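SPT6 (Antonospora locustae, PDB 2XP1) acts as a transcription elongation factor whose tandem SH2 domains probably bind RNA polymerase II. Local coordinates at residues 8-13 and 63-68; 34-39 and 47-52; 52-57 and 127-132. One frame throughout, in Å; residues are numbered along the deposited sequence.

Contact 1. Residues 8-13 and 63-68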
loop_
_atom_site.group_PDB
_atom_site.type_symbol
_atom_site.label_atom_id
_atom_site.label_comp_id
_atom_site.label_asym_id
_atom_site.label_seq_id
_atom_site.Cartn_x
_atom_site.Cartn_y
_atom_site.Cartn_z
ATOM N N ASN A 8 -15.491 29.275 -3.695
ATOM C CA ASN A 8 -16.052 27.932 -3.814
ATOM C C ASN A 8 -14.926 26.908 -3.830
ATOM O O ASN A 8 -13.841 27.185 -4.358
ATOM C CB ASN A 8 -16.930 27.788 -5.057
ATOM C CG ASN A 8 -18.121 28.737 -5.042
ATOM O OD1 ASN A 8 -19.231 28.353 -4.636
ATOM N ND2 ASN A 8 -17.894 29.990 -5.465
ATOM N N PRO A 9 -15.177 25.723 -3.244
ATOM C CA PRO A 9 -14.170 24.674 -3.346
ATOM C C PRO A 9 -13.876 24.452 -4.815
ATOM O O PRO A 9 -14.786 24.482 -5.644
ATOM C CB PRO A 9 -14.845 23.453 -2.728
ATOM C CG PRO A 9 -16.248 23.849 -2.416
ATOM C CD PRO A 9 -16.344 25.323 -2.439
ATOM N N ARG A 10 -12.603 24.271 -5.129
ATOM C CA ARG A 10 -12.167 24.064 -6.511
ATOM C C ARG A 10 -12.799 22.836 -7.200
ATOM O O ARG A 10 -13.020 22.829 -8.426
ATOM C CB ARG A 10 -10.642 24.033 -6.591
ATOM C CG ARG A 10 -9.966 25.356 -6.128
ATOM C CD ARG A 10 -8.406 25.249 -6.077
ATOM N NE ARG A 10 -7.894 24.305 -5.066
ATOM C CZ ARG A 10 -7.464 23.074 -5.338
ATOM N NH1 ARG A 10 -7.481 22.643 -6.598
ATOM N NH2 ARG A 10 -7.017 22.263 -4.364
ATOM N N PHE A 11 -13.131 21.810 -6.432
ATOM C CA PHE A 11 -13.693 20.640 -7.070
ATOM C C PHE A 11 -15.088 20.875 -7.668
ATOM O O PHE A 11 -15.558 20.069 -8.476
ATOM C CB PHE A 11 -13.652 19.439 -6.137
ATOM C CG PHE A 11 -14.345 19.655 -4.850
ATOM C CD1 PHE A 11 -15.718 19.620 -4.779
ATOM C CD2 PHE A 11 -13.618 19.863 -3.694
ATOM C CE1 PHE A 11 -16.369 19.797 -3.578
ATOM C CE2 PHE A 11 -14.262 20.043 -2.485
ATOM C CZ PHE A 11 -15.637 20.029 -2.435
ATOM N N TYR A 12 -15.741 21.983 -7.291
ATOM C CA TYR A 12 -17.043 22.353 -7.898
ATOM C C TYR A 12 -16.899 22.533 -9.392
ATOM O O TYR A 12 -17.751 22.139 -10.146
ATOM C CB TYR A 12 -17.622 23.630 -7.278
ATOM C CG TYR A 12 -18.419 23.439 -5.970
ATOM C CD1 TYR A 12 -18.154 22.385 -5.104
ATOM C CD2 TYR A 12 -19.408 24.344 -5.604
ATOM C CE1 TYR A 12 -18.860 22.218 -3.914
ATOM C CE2 TYR A 12 -20.135 24.185 -4.410
ATOM C CZ TYR A 12 -19.859 23.122 -3.577
ATOM O OH TYR A 12 -20.567 22.974 -2.389
ATOM N N LYS A 13 -15.770 23.066 -9.814
ATOM C CA LYS A 13 -15.484 23.317 -11.231
ATOM C C LYS A 13 -15.155 22.020 -12.016
ATOM O O LYS A 13 -15.067 22.035 -13.253
ATOM C CB LYS A 13 -14.329 24.347 -11.370
ATOM C CG LYS A 13 -14.536 25.671 -10.594
ATOM C CD LYS A 13 -13.390 26.726 -10.831
ATOM C CE LYS A 13 -13.851 28.140 -10.360
ATOM N NZ LYS A 13 -12.833 29.278 -10.386
ATOM N N ILE A 63 -12.644 12.732 -0.282
ATOM C CA ILE A 63 -11.524 13.338 -0.969
ATOM C C ILE A 63 -11.420 14.702 -0.414
ATOM O O ILE A 63 -12.316 15.531 -0.632
ATOM C CB ILE A 63 -11.722 13.484 -2.495
ATOM C CG1 ILE A 63 -11.803 12.114 -3.194
ATOM C CG2 ILE A 63 -10.595 14.362 -3.131
ATOM C CD1 ILE A 63 -12.310 12.210 -4.683
ATOM N N GLU A 64 -10.330 14.957 0.304
ATOM C CA GLU A 64 -10.104 16.266 0.894
ATOM C C GLU A 64 -9.399 17.227 -0.047
ATOM O O GLU A 64 -8.480 16.843 -0.779
ATOM C CB GLU A 64 -9.349 16.151 2.219
ATOM C CG GLU A 64 -10.165 15.436 3.281
ATOM C CD GLU A 64 -9.806 15.900 4.675
ATOM O OE1 GLU A 64 -9.941 17.120 4.908
ATOM O OE2 GLU A 64 -9.384 15.058 5.530
ATOM N N GLU A 65 -9.863 18.476 -0.047
ATOM C CA GLU A 65 -9.240 19.528 -0.834
ATOM C C GLU A 65 -8.445 20.412 0.078
ATOM O O GLU A 65 -8.987 20.976 1.032
ATOM C CB GLU A 65 -10.280 20.374 -1.551
ATOM C CG GLU A 65 -9.673 21.497 -2.368
ATOM C CD GLU A 65 -10.704 22.217 -3.224
ATOM O OE1 GLU A 65 -11.095 23.354 -2.855
ATOM O OE2 GLU A 65 -11.143 21.620 -4.253
ATOM N N HIS A 66 -7.159 20.527 -0.238
ATOM C CA HIS A 66 -6.236 21.389 0.467
ATOM C C HIS A 66 -5.788 22.407 -0.545
ATOM O O HIS A 66 -6.278 22.392 -1.669
ATOM C CB HIS A 66 -5.056 20.579 1.036
ATOM C CG HIS A 66 -5.482 19.492 1.973
ATOM N ND1 HIS A 66 -4.994 18.207 1.898
ATOM C CD2 HIS A 66 -6.392 19.489 2.977
ATOM C CE1 HIS A 66 -5.564 17.466 2.832
ATOM N NE2 HIS A 66 -6.421 18.218 3.497
ATOM N N SER A 67 -4.859 23.278 -0.164
ATOM C CA SER A 67 -4.529 24.431 -1.000
ATOM C C SER A 67 -4.115 24.152 -2.456
ATOM O O SER A 67 -4.506 24.918 -3.361
ATOM C CB SER A 67 -3.503 25.334 -0.326
ATOM O OG SER A 67 -3.369 26.508 -1.099
ATOM N N GLU A 68 -3.319 23.110 -2.697
ATOM C CA GLU A 68 -3.061 22.703 -4.082
ATOM C C GLU A 68 -3.409 21.246 -4.332
ATOM O O GLU A 68 -4.035 20.907 -5.355
ATOM C CB GLU A 68 -1.621 22.970 -4.485
ATOM C CG GLU A 68 -1.377 24.346 -5.069
ATOM C CD GLU A 68 0.107 24.623 -5.233
ATOM O OE1 GLU A 68 0.904 23.666 -5.031
ATOM O OE2 GLU A 68 0.470 25.784 -5.569
#

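Contact 2. Residues 34-39 and 47-52. With SO4 (sulfate ion), chain B.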
loop_
_atom_site.group_PDB
_atom_site.type_symbol
_atom_site.label_atom_id
_atom_site.label_comp_id
_atom_site.label_asym_id
_atom_site.label_seq_id
_atom_site.Cartn_x
_atom_site.Cartn_y
_atom_site.Cartn_z
ATOM N N ASP A 34 -22.576 4.816 -15.882
ATOM C CA ASP A 34 -21.447 5.343 -15.087
ATOM C C ASP A 34 -21.113 4.448 -13.897
ATOM O O ASP A 34 -22.014 3.919 -13.231
ATOM C CB ASP A 34 -21.755 6.742 -14.517
ATOM C CG ASP A 34 -21.921 7.814 -15.585
ATOM O OD1 ASP A 34 -21.863 7.472 -16.785
ATOM O OD2 ASP A 34 -22.149 8.997 -15.212
ATOM N N ASP A 35 -19.814 4.309 -13.626
ATOM C CA ASP A 35 -19.320 3.444 -12.569
ATOM C C ASP A 35 -19.013 4.198 -11.290
ATOM O O ASP A 35 -18.918 3.561 -10.234
ATOM C CB ASP A 35 -18.030 2.782 -13.018
ATOM C CG ASP A 35 -18.265 1.650 -13.988
ATOM O OD1 ASP A 35 -19.434 1.193 -14.125
ATOM O OD2 ASP A 35 -17.260 1.228 -14.605
ATOM N N PHE A 36 -18.819 5.529 -11.389
ATOM C CA PHE A 36 -18.458 6.383 -10.241
ATOM C C PHE A 36 -18.764 7.851 -10.516
ATOM O O PHE A 36 -18.982 8.257 -11.644
ATOM C CB PHE A 36 -16.966 6.253 -9.936
ATOM C CG PHE A 36 -16.105 6.887 -10.969
ATOM C CD1 PHE A 36 -15.700 8.201 -10.825
ATOM C CD2 PHE A 36 -15.714 6.173 -12.092
ATOM C CE1 PHE A 36 -14.903 8.817 -11.786
ATOM C CE2 PHE A 36 -14.925 6.766 -13.066
ATOM C CZ PHE A 36 -14.517 8.102 -12.915
ATOM N N LEU A 37 -18.781 8.658 -9.477
ATOM C CA LEU A 37 -18.934 10.108 -9.665
ATOM C C LEU A 37 -18.336 10.645 -8.418
ATOM O O LEU A 37 -17.946 9.868 -7.558
ATOM C CB LEU A 37 -20.416 10.520 -9.765
ATOM C CG LEU A 37 -21.384 9.997 -8.692
ATOM C CD1 LEU A 37 -21.252 10.792 -7.444
ATOM C CD2 LEU A 37 -22.880 10.007 -9.200
ATOM N N ILE A 38 -18.248 11.953 -8.319
ATOM C CA ILE A 38 -17.809 12.603 -7.106
ATOM C C ILE A 38 -18.975 13.451 -6.695
ATOM O O ILE A 38 -19.553 14.145 -7.533
ATOM C CB ILE A 38 -16.621 13.467 -7.437
ATOM C CG1 ILE A 38 -15.441 12.558 -7.777
ATOM C CG2 ILE A 38 -16.330 14.506 -6.373
ATOM C CD1 ILE A 38 -14.365 13.299 -8.418
ATOM N N ARG A 39 -19.363 13.365 -5.433
ATOM C CA ARG A 39 -20.522 14.102 -4.960
ATOM C C ARG A 39 -20.087 15.132 -3.939
ATOM O O ARG A 39 -18.916 15.148 -3.565
ATOM C CB ARG A 39 -21.539 13.162 -4.341
ATOM C CG ARG A 39 -21.066 12.401 -3.093
ATOM C CD ARG A 39 -22.255 11.710 -2.402
ATOM N NE ARG A 39 -21.802 10.859 -1.301
ATOM C CZ ARG A 39 -21.560 11.292 -0.062
ATOM N NH1 ARG A 39 -21.761 12.595 0.275
ATOM N NH2 ARG A 39 -21.137 10.420 0.852
ATOM N N CYS A 47 -14.943 16.601 -1.058
ATOM C CA CYS A 47 -16.003 15.954 -1.799
ATOM C C CYS A 47 -15.863 14.449 -1.556
ATOM O O CYS A 47 -14.987 14.013 -0.811
ATOM C CB CYS A 47 -15.920 16.280 -3.281
ATOM S SG CYS A 47 -14.282 16.029 -3.970
ATOM N N VAL A 48 -16.742 13.662 -2.163
ATOM C CA VAL A 48 -16.750 12.247 -1.900
ATOM C C VAL A 48 -16.875 11.491 -3.207
ATOM O O VAL A 48 -17.763 11.753 -4.032
ATOM C CB VAL A 48 -17.890 11.806 -0.961
ATOM C CG1 VAL A 48 -17.755 10.315 -0.702
ATOM C CG2 VAL A 48 -17.862 12.550 0.357
ATOM N N LEU A 49 -15.949 10.561 -3.380
ATOM C CA LEU A 49 -15.911 9.681 -4.520
ATOM C C LEU A 49 -16.896 8.577 -4.195
ATOM O O LEU A 49 -16.852 8.024 -3.101
ATOM C CB LEU A 49 -14.495 9.094 -4.627
ATOM C CG LEU A 49 -14.244 7.918 -5.554
ATOM C CD1 LEU A 49 -14.414 8.400 -6.971
ATOM C CD2 LEU A 49 -12.807 7.377 -5.348
ATOM N N VAL A 50 -17.793 8.288 -5.134
ATOM C CA VAL A 50 -18.755 7.213 -4.983
ATOM C C VAL A 50 -18.461 6.291 -6.167
ATOM O O VAL A 50 -18.507 6.718 -7.319
ATOM C CB VAL A 50 -20.231 7.723 -5.027
ATOM C CG1 VAL A 50 -21.242 6.597 -4.666
ATOM C CG2 VAL A 50 -20.447 8.936 -4.087
ATOM N N ILE A 51 -18.113 5.039 -5.848
ATOM C CA ILE A 51 -17.910 3.963 -6.816
ATOM C C ILE A 51 -19.006 2.897 -6.639
ATOM O O ILE A 51 -19.217 2.397 -5.527
ATOM C CB ILE A 51 -16.553 3.285 -6.615
ATOM C CG1 ILE A 51 -15.402 4.324 -6.592
ATOM C CG2 ILE A 51 -16.301 2.308 -7.700
ATOM C CD1 ILE A 51 -14.028 3.734 -6.202
ATOM N N LYS A 52 -19.708 2.565 -7.715
ATOM C CA LYS A 52 -20.733 1.524 -7.703
ATOM C C LYS A 52 -20.038 0.161 -7.814
ATOM O O LYS A 52 -19.420 -0.145 -8.831
ATOM C CB LYS A 52 -21.682 1.744 -8.896
ATOM C CG LYS A 52 -22.487 0.527 -9.336
ATOM C CD LYS A 52 -23.560 0.860 -10.400
ATOM C CE LYS A 52 -22.964 1.091 -11.796
ATOM N NZ LYS A 52 -23.987 1.718 -12.749
HETATM S S SO4 B . -20.775 12.780 3.981
HETATM O O1 SO4 B . -20.540 11.561 3.217
HETATM O O2 SO4 B . -21.200 13.885 3.152
HETATM O O3 SO4 B . -19.507 13.115 4.620
HETATM O O4 SO4 B . -21.797 12.585 4.999
#

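Contact 3. Residues 52-57 and 127-132. With SO4 (sulfate ion), chain C.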
loop_
_atom_site.group_PDB
_atom_site.type_symbol
_atom_site.label_atom_id
_atom_site.label_comp_id
_atom_site.label_asym_id
_atom_site.label_seq_id
_atom_site.Cartn_x
_atom_site.Cartn_y
_atom_site.Cartn_z
ATOM N N LYS A 52 -19.708 2.565 -7.715
ATOM C CA LYS A 52 -20.733 1.524 -7.703
ATOM C C LYS A 52 -20.038 0.161 -7.814
ATOM O O LYS A 52 -19.420 -0.145 -8.831
ATOM C CB LYS A 52 -21.682 1.744 -8.896
ATOM C CG LYS A 52 -22.487 0.527 -9.336
ATOM C CD LYS A 52 -23.560 0.860 -10.400
ATOM C CE LYS A 52 -22.964 1.091 -11.796
ATOM N NZ LYS A 52 -23.987 1.718 -12.749
ATOM N N PHE A 53 -20.090 -0.646 -6.764
ATOM C CA PHE A 53 -19.459 -1.979 -6.832
ATOM C C PHE A 53 -20.396 -2.958 -7.504
ATOM O O PHE A 53 -19.944 -3.809 -8.277
ATOM C CB PHE A 53 -19.030 -2.462 -5.452
ATOM C CG PHE A 53 -17.629 -2.066 -5.099
ATOM C CD1 PHE A 53 -17.142 -0.810 -5.445
ATOM C CD2 PHE A 53 -16.816 -2.911 -4.382
ATOM C CE1 PHE A 53 -15.852 -0.432 -5.115
ATOM C CE2 PHE A 53 -15.506 -2.545 -4.071
ATOM C CZ PHE A 53 -15.040 -1.320 -4.429
ATOM N N ALA A 54 -21.692 -2.784 -7.238
ATOM C CA ALA A 54 -22.775 -3.596 -7.752
ATOM C C ALA A 54 -24.028 -2.774 -7.497
ATOM O O ALA A 54 -23.995 -1.807 -6.721
ATOM C CB ALA A 54 -22.866 -4.927 -7.006
ATOM N N SER A 55 -25.108 -3.167 -8.163
ATOM C CA SER A 55 -26.446 -2.561 -8.063
ATOM C C SER A 55 -26.858 -1.955 -6.714
ATOM O O SER A 55 -27.565 -0.941 -6.670
ATOM C CB SER A 55 -27.485 -3.614 -8.427
ATOM O OG SER A 55 -27.385 -3.999 -9.784
ATOM N N ASP A 56 -26.475 -2.615 -5.624
ATOM C CA ASP A 56 -26.808 -2.130 -4.300
ATOM C C ASP A 56 -25.576 -2.026 -3.437
ATOM O O ASP A 56 -25.697 -1.961 -2.224
ATOM C CB ASP A 56 -27.844 -3.033 -3.622
ATOM C CG ASP A 56 -27.306 -4.407 -3.319
ATOM O OD1 ASP A 56 -26.347 -4.845 -4.001
ATOM O OD2 ASP A 56 -27.856 -5.059 -2.407
ATOM N N VAL A 57 -24.390 -1.997 -4.044
ATOM C CA VAL A 57 -23.155 -1.775 -3.270
ATOM C C VAL A 57 -22.435 -0.534 -3.719
ATOM O O VAL A 57 -21.944 -0.459 -4.847
ATOM C CB VAL A 57 -22.217 -2.975 -3.315
ATOM C CG1 VAL A 57 -21.002 -2.725 -2.404
ATOM C CG2 VAL A 57 -22.973 -4.258 -2.892
ATOM N N PHE A 127 -17.493 -16.341 -4.249
ATOM C CA PHE A 127 -17.163 -14.941 -3.937
ATOM C C PHE A 127 -18.355 -14.064 -4.257
ATOM O O PHE A 127 -18.996 -14.266 -5.258
ATOM C CB PHE A 127 -15.984 -14.414 -4.761
ATOM C CG PHE A 127 -14.694 -15.070 -4.476
ATOM C CD1 PHE A 127 -14.349 -16.265 -5.125
ATOM C CD2 PHE A 127 -13.786 -14.476 -3.610
ATOM C CE1 PHE A 127 -13.139 -16.895 -4.889
ATOM C CE2 PHE A 127 -12.558 -15.073 -3.345
ATOM C CZ PHE A 127 -12.217 -16.316 -4.004
ATOM N N TYR A 128 -18.615 -13.082 -3.393
ATOM C CA TYR A 128 -19.630 -12.068 -3.607
ATOM C C TYR A 128 -19.267 -10.804 -2.840
ATOM O O TYR A 128 -18.551 -10.869 -1.850
ATOM C CB TYR A 128 -21.002 -12.582 -3.202
ATOM C CG TYR A 128 -21.114 -13.223 -1.822
ATOM C CD1 TYR A 128 -21.493 -12.461 -0.704
ATOM C CD2 TYR A 128 -20.891 -14.593 -1.645
ATOM C CE1 TYR A 128 -21.624 -13.038 0.548
ATOM C CE2 TYR A 128 -21.019 -15.182 -0.388
ATOM C CZ TYR A 128 -21.384 -14.391 0.695
ATOM O OH TYR A 128 -21.512 -14.952 1.935
ATOM N N PHE A 129 -19.719 -9.649 -3.314
ATOM C CA PHE A 129 -19.407 -8.398 -2.625
ATOM C C PHE A 129 -20.204 -8.344 -1.372
ATOM O O PHE A 129 -21.338 -8.792 -1.359
ATOM C CB PHE A 129 -19.751 -7.186 -3.483
ATOM C CG PHE A 129 -18.754 -6.951 -4.555
ATOM C CD1 PHE A 129 -19.107 -7.073 -5.870
ATOM C CD2 PHE A 129 -17.446 -6.667 -4.245
ATOM C CE1 PHE A 129 -18.183 -6.869 -6.864
ATOM C CE2 PHE A 129 -16.523 -6.504 -5.238
ATOM C CZ PHE A 129 -16.908 -6.612 -6.564
ATOM N N SER A 130 -19.580 -7.787 -0.339
ATOM C CA SER A 130 -20.209 -7.572 0.968
ATOM C C SER A 130 -21.146 -6.388 0.894
ATOM O O SER A 130 -20.772 -5.332 0.363
ATOM C CB SER A 130 -19.137 -7.246 2.045
ATOM O OG SER A 130 -19.759 -6.988 3.320
ATOM N N ARG A 131 -22.339 -6.563 1.471
ATOM C CA ARG A 131 -23.309 -5.476 1.669
ATOM C C ARG A 131 -23.160 -4.848 3.075
ATOM O O ARG A 131 -23.450 -3.654 3.267
ATOM C CB ARG A 131 -24.741 -5.986 1.444
ATOM C CG ARG A 131 -25.167 -6.069 -0.026
ATOM C CD ARG A 131 -24.440 -7.179 -0.837
ATOM N NE ARG A 131 -24.918 -7.194 -2.222
ATOM C CZ ARG A 131 -24.347 -7.804 -3.265
ATOM N NH1 ARG A 131 -23.229 -8.537 -3.168
ATOM N NH2 ARG A 131 -24.935 -7.668 -4.445
ATOM N N LYS A 132 -22.706 -5.644 4.044
ATOM C CA LYS A 132 -22.445 -5.154 5.395
ATOM C C LYS A 132 -21.249 -4.223 5.389
ATOM O O LYS A 132 -21.221 -3.244 6.145
ATOM C CB LYS A 132 -22.228 -6.315 6.375
ATOM C CG LYS A 132 -23.319 -7.366 6.348
ATOM C CD LYS A 132 -23.361 -8.192 7.653
ATOM C CE LYS A 132 -24.412 -9.322 7.594
ATOM N NZ LYS A 132 -24.876 -9.831 8.928
HETATM S S SO4 C . -21.768 -9.682 4.101
HETATM O O1 SO4 C . -22.518 -10.459 5.093
HETATM O O2 SO4 C . -22.677 -8.715 3.470
HETATM O O3 SO4 C . -21.226 -10.556 3.067
HETATM O O4 SO4 C . -20.662 -9.006 4.762
#

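Contact 1. Residues 8-13 and 63-68
The carboxylate of Glu-65 reaches from the end of its strand to the two backbone N-H groups that open the turn at residues 10-13. Arg-10 N bonds to Glu-65 OE1 at 2.9 Å, on the syn side of that oxygen. Phe-11 N makes a weak bond to Glu-65 OE2 at 3.0 Å. The Glu-65 chain spans this distance because it is extended, with CG anti to the backbone N (chi1 179°). Arg-10 bends at chi3 (-66°), and Glu-65 CD lies 3.6 Å above one face of its guanidinium, toward the rim. The two planes are 27° apart and stacked; the opposite charges probably attract, though no guanidinium N-H points at the carboxylate. Arg-10 NH2 instead bonds to His-66 O at 2.8 Å, near the guanidinium plane. Phe-11 CD2 lies 3.1 Å from Glu-65 OE2, and Pro-9 CB sits over one face of the Phe-11 ring, toward the rim. A strand-end glutamate thus pins the N-terminal loop to the first SH2 sheet, at the surface. Tyr-70 OH also bonds to Glu-65 OE2. Arg-10 rests on Tyr-70 of strand 70-72, while Phe-11 packs against Phe-17, Cys-47 of strand 46-52 and Ile-80 of helix 80-100.

Contact 2. Residues 34-39 and 47-52
Sulfate oxygen O1 of the ion in chain B is gripped by both terminal nitrogens of Arg-39. Arg-39 NH2 reaches this O1 at 2.7 Å, while the bond from NH1 to it is weak. Arg-39 NH1 also bonds to sulfate O2 at 3.2 Å, and Ser-42 and Tyr-46 hold the ion too. Arg-39 NH2 also bonds to His-60 ND1 of strand 57-65. Val-48 CB lies 3.8 Å above the centre of the guanidinium. The arginine chain is extended from CG to NE; it runs beside Val-48, pointing the same way, and crosses Val-50 at about a right angle. An alanine in place of Arg-39 would probably leave the sulfate without this two-pronged grip and take away the guanidinium that packs on Val-48. The ion probably comes from the crystallisation liquor. An arginine on strand 36-40, bound to an oxyanion, is consistent with the phosphate pocket of an SH2 domain. The two strands form an antiparallel hairpin at 161°. Leu-37 with Val-50 and Arg-39 with Val-48 are hydrogen-bonded pairs; Arg-39 N to Val-48 O is 2.7 Å. Leu-37 CD1 meets Val-50 CG2 on the face that carries Arg-39, toward helix 22-31. On the other face Phe-36 CD1 meets Leu-49 CD1, and Ile-38 CG2 lies 3.5 Å from Cys-47 SG. Lys-52 NZ bonds to Asp-34 O at 3.0 Å and to Leu-29 O of helix 22-31.

Contact 3. Residues 52-57 and 127-132
Arg-131 lies across Val-57 and pairs with Asp-56, joining the turn at residues 54-57 to the loop just after strand 124-129. From Arg-131 CB, which lies 4.0 Å from O2 of the chain C sulfate, the chain bends at chi2 (69°). CG is near Asp-56 OD2 and Val-57 CG2, and CD packs against the same Val-57 methyl. NE makes a weak bond to Asp-56 OD1. Val-57 CG2 lies 3.6 Å above one face of the guanidinium, toward its rim. At the tip the two nitrogens part. Arg-131 NH2 forms a salt bridge to Asp-56 OD1 at 3.2 Å, through a weak hydrogen bond. Arg-131 NH1 turns back to the strand that precedes it and bonds to Phe-129 O at 2.6 Å, which helps to fix the rotation of the group. Asp-56 and Arg-131 cross at about a right angle.

Deeper in, Phe-53 turns its edge to the face of Phe-129 in an offset edge-to-face pair, with planes at 65°. Their closest atoms are Phe-53 CD2 and Phe-129 CE2, 3.7 Å apart. Phe-53 and Ala-54 both face Val-57 in a classic beta bulge, where the chain turns a corner. Ser-130 OG and the backbone N-H groups of Arg-131 and Lys-132 bind the sulfate, which is probably from the crystallisation liquor. The contact bridges the two sheets of the tandem SH2 unit. Leu-95 of helix 80-100 touches both phenylalanines, and Val-153 of strand 146-153 packs on Phe-53.

From the N terminus, the loop at 8-13 comes first and meets 63-68 only after the chain has passed through helix 22-31 and three strands of the first sheet. Contact 2 closes a short hairpin within that span, so it is nested in contact 1. The two touch where Cys-47 meets Phe-11 and Ile-63. Contact 3 follows contact 2 in series and shares Lys-52 with it. Its segment 52-57 also falls inside the span of contact 1, but 127-132 lies beyond, so contacts 1 and 3 cross. Contact 1 fastens the N-terminal loop to the first sheet, contact 2 pairs two of its strands, and contact 3 joins it to the second sheet.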